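Local coordinates for protein hybrid kinase (Caulobacter vibrioides, PDB 6QRL) that probably acts as a hybrid histidine kinase that autophosphorylates with ATP, and binds cyclic di-GMP through this pseudo-receiver domain, which relieves auto-inhibition, at residues R72-L77 against G95-P100. Residues are numbered along the deposited sequence; the frame is centred on the assembly and turned at random.
Sequences RSVVLL and GYLIKP. With C2E (9,9'-[(2R,3R,3aS,5S,7aR,9R,10R,10aS,12S,14aR)-3,5,10,12-tetrahydroxy-5,12-dioxidooctahydro-2H,7H-difuro[3,2-d:3',2'-j][1,3,7,9,2,8]tetraoxadiphosphacyclododecine-2,9-diyl]bis(2-amino-1,9-dihydro-6H-purin-6-one)), chain C.
L77 and Y96 meet on one face of a parallel sheet. CD1 of L77 touches CB of Y96 at 3.7 Å, and the two side chains cross at about a right angle. CG1 of V75 reaches the same CB. I85 and L88 of helix 85-91 pack on this face. On the face of V74, L76 and L97, CG1 of V74 lies 3.8 Å from CG of L97. L76 and L97 run side by side, pointing the same way, and helix 103-111 touches V74 and L97.

Four backbone bonds join the segments: N of V75, L97, L77 and K99 to O of G95, V75, L97 and L77 in turn. The last is nearly straight (173° at the hydrogen). Beyond the strand, CD of K99 lies 4.1 Å from CB of L76, and NZ forms a salt bridge with D55.

The other backbone edge of 95-98 holds cyclic di-GMP. Y96 N donates to guanine O6, and Y96 O accepts from N1 (2.7 Å) and N2. The guanine lies nearly parallel over one face of the Y96 ring, N1 3.5 Å above its centre. The Y96 OH donates to phosphate O2P at 2.7 Å. Past the cis K99-P100 peptide bond, P100 O accepts from N11 and N21 of the second guanine.

Strand 73-77, helix 85-91 and strand 95-98 form a beta-alpha-beta unit of the receiver fold, whose outer strand here lines part of the c-di-GMP site.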
# COMPACT_ATOMS: atom_id res chain seq x y z
N ARG A 72 1.99 7.38 -2.66
CA ARG A 72 2.84 6.22 -3.04
C ARG A 72 2.14 4.94 -2.55
O ARG A 72 2.01 4.78 -1.32
CB ARG A 72 4.24 6.42 -2.46
CG ARG A 72 4.81 7.80 -2.80
CD ARG A 72 6.14 8.02 -2.15
NE ARG A 72 6.63 9.32 -2.57
CZ ARG A 72 7.67 9.54 -3.36
NH1 ARG A 72 8.43 8.54 -3.79
NH2 ARG A 72 8.00 10.78 -3.69
N SER A 73 1.63 4.13 -3.48
CA SER A 73 0.79 2.95 -3.14
C SER A 73 1.30 1.70 -3.83
O SER A 73 1.74 1.78 -4.97
CB SER A 73 -0.65 3.18 -3.52
OG SER A 73 -1.18 4.31 -2.86
N VAL A 74 1.22 0.59 -3.12
CA VAL A 74 1.57 -0.78 -3.56
C VAL A 74 0.34 -1.65 -3.35
O VAL A 74 -0.18 -1.63 -2.22
CB VAL A 74 2.76 -1.31 -2.74
CG1 VAL A 74 3.20 -2.67 -3.23
CG2 VAL A 74 3.93 -0.34 -2.75
N VAL A 75 -0.05 -2.45 -4.34
CA VAL A 75 -1.27 -3.29 -4.23
C VAL A 75 -0.86 -4.70 -3.78
O VAL A 75 0.14 -5.22 -4.32
CB VAL A 75 -2.06 -3.28 -5.56
CG1 VAL A 75 -1.20 -3.75 -6.73
CG2 VAL A 75 -3.32 -4.12 -5.47
N LEU A 76 -1.65 -5.32 -2.89
CA LEU A 76 -1.48 -6.74 -2.46
C LEU A 76 -2.38 -7.64 -3.32
O LEU A 76 -3.61 -7.46 -3.28
CB LEU A 76 -1.86 -6.88 -0.98
CG LEU A 76 -0.83 -6.47 0.07
CD1 LEU A 76 0.04 -5.32 -0.36
CD2 LEU A 76 -1.47 -6.22 1.43
N LEU A 77 -1.79 -8.63 -3.99
CA LEU A 77 -2.46 -9.50 -4.99
C LEU A 77 -2.28 -10.97 -4.59
O LEU A 77 -1.22 -11.30 -4.03
CB LEU A 77 -1.83 -9.27 -6.37
CG LEU A 77 -1.99 -7.87 -6.96
CD1 LEU A 77 -1.21 -7.73 -8.26
CD2 LEU A 77 -3.45 -7.57 -7.22
N GLY A 95 3.78 -0.50 -7.60
CA GLY A 95 4.18 -1.91 -7.68
C GLY A 95 3.16 -2.79 -6.96
O GLY A 95 2.09 -2.29 -6.54
N TYR A 96 3.47 -4.06 -6.88
CA TYR A 96 2.59 -5.09 -6.28
C TYR A 96 3.44 -5.95 -5.34
O TYR A 96 4.69 -5.98 -5.46
CB TYR A 96 1.94 -5.94 -7.37
CG TYR A 96 2.90 -6.82 -8.12
CD1 TYR A 96 3.49 -6.40 -9.30
CD2 TYR A 96 3.23 -8.08 -7.63
CE1 TYR A 96 4.41 -7.19 -9.97
CE2 TYR A 96 4.12 -8.90 -8.30
CZ TYR A 96 4.70 -8.47 -9.48
OH TYR A 96 5.59 -9.28 -10.11
N LEU A 97 2.76 -6.62 -4.42
CA LEU A 97 3.29 -7.66 -3.53
C LEU A 97 2.33 -8.85 -3.65
O LEU A 97 1.10 -8.60 -3.70
CB LEU A 97 3.31 -7.10 -2.11
CG LEU A 97 4.39 -6.06 -1.86
CD1 LEU A 97 4.20 -5.36 -0.53
CD2 LEU A 97 5.75 -6.72 -1.95
N ILE A 98 2.87 -10.06 -3.68
CA ILE A 98 2.09 -11.32 -3.77
C ILE A 98 1.85 -11.83 -2.34
O ILE A 98 2.82 -11.94 -1.58
CB ILE A 98 2.84 -12.36 -4.63
CG1 ILE A 98 3.09 -11.86 -6.05
CG2 ILE A 98 2.11 -13.70 -4.60
CD1 ILE A 98 1.81 -11.59 -6.85
N LYS A 99 0.59 -12.09 -2.01
CA LYS A 99 0.11 -12.72 -0.75
C LYS A 99 0.35 -14.22 -0.85
O LYS A 99 -0.02 -14.82 -1.84
CB LYS A 99 -1.37 -12.40 -0.52
CG LYS A 99 -1.65 -10.98 -0.05
CD LYS A 99 -3.15 -10.67 0.11
CE LYS A 99 -3.93 -10.62 -1.19
NZ LYS A 99 -5.38 -10.44 -0.91
N PRO A 100 1.00 -14.88 0.14
CA PRO A 100 1.39 -14.26 1.41
C PRO A 100 2.71 -13.48 1.29
O PRO A 100 3.59 -14.00 0.64
CB PRO A 100 1.59 -15.49 2.33
CG PRO A 100 2.10 -16.59 1.38
CD PRO A 100 1.50 -16.28 0.01
P1 C2E C . 7.44 -12.19 -9.85
O2P C2E C . 6.29 -11.63 -9.04
O1P C2E C . 7.25 -12.47 -11.31
O5' C2E C . 8.58 -11.07 -9.77
C5' C2E C . 9.71 -11.19 -10.65
C4' C2E C . 10.60 -10.02 -10.38
O4' C2E C . 9.96 -8.80 -10.80
C3' C2E C . 10.91 -9.77 -8.91
O3' C2E C . 11.97 -10.68 -8.57
C2' C2E C . 11.26 -8.27 -8.89
O2' C2E C . 12.65 -8.04 -8.86
C1' C2E C . 10.61 -7.72 -10.17
N9 C2E C . 9.58 -6.70 -9.98
C8 C2E C . 9.32 -5.67 -10.85
N7 C2E C . 8.29 -4.94 -10.49
C5 C2E C . 7.83 -5.53 -9.33
C6 C2E C . 6.74 -5.18 -8.50
O6 C2E C . 5.92 -4.27 -8.64
N1 C2E C . 6.61 -6.06 -7.42
C2 C2E C . 7.43 -7.13 -7.16
N2 C2E C . 7.13 -7.86 -6.07
N3 C2E C . 8.46 -7.47 -7.94
C4 C2E C . 8.60 -6.63 -9.00
P11 C2E C . 11.95 -11.26 -7.07
O21 C2E C . 11.64 -10.09 -6.19
O11 C2E C . 13.22 -12.04 -6.86
O5A C2E C . 10.75 -12.32 -7.06
C5A C2E C . 10.88 -13.63 -7.69
C4A C2E C . 9.59 -14.39 -7.52
O4A C2E C . 9.45 -14.80 -6.14
C3A C2E C . 8.31 -13.61 -7.81
O3A C2E C . 8.08 -13.54 -9.22
C2A C2E C . 7.28 -14.42 -7.02
O2A C2E C . 6.82 -15.62 -7.58
C1A C2E C . 8.08 -14.79 -5.77
N91 C2E C . 7.87 -13.82 -4.72
C81 C2E C . 8.56 -12.63 -4.60
N71 C2E C . 8.14 -11.89 -3.60
C51 C2E C . 7.12 -12.64 -3.04
C61 C2E C . 6.31 -12.34 -1.92
O61 C2E C . 6.30 -11.30 -1.25
N11 C2E C . 5.41 -13.38 -1.66
C21 C2E C . 5.30 -14.54 -2.38
N21 C2E C . 4.38 -15.42 -1.95
N31 C2E C . 6.04 -14.82 -3.46
C41 C2E C . 6.94 -13.83 -3.71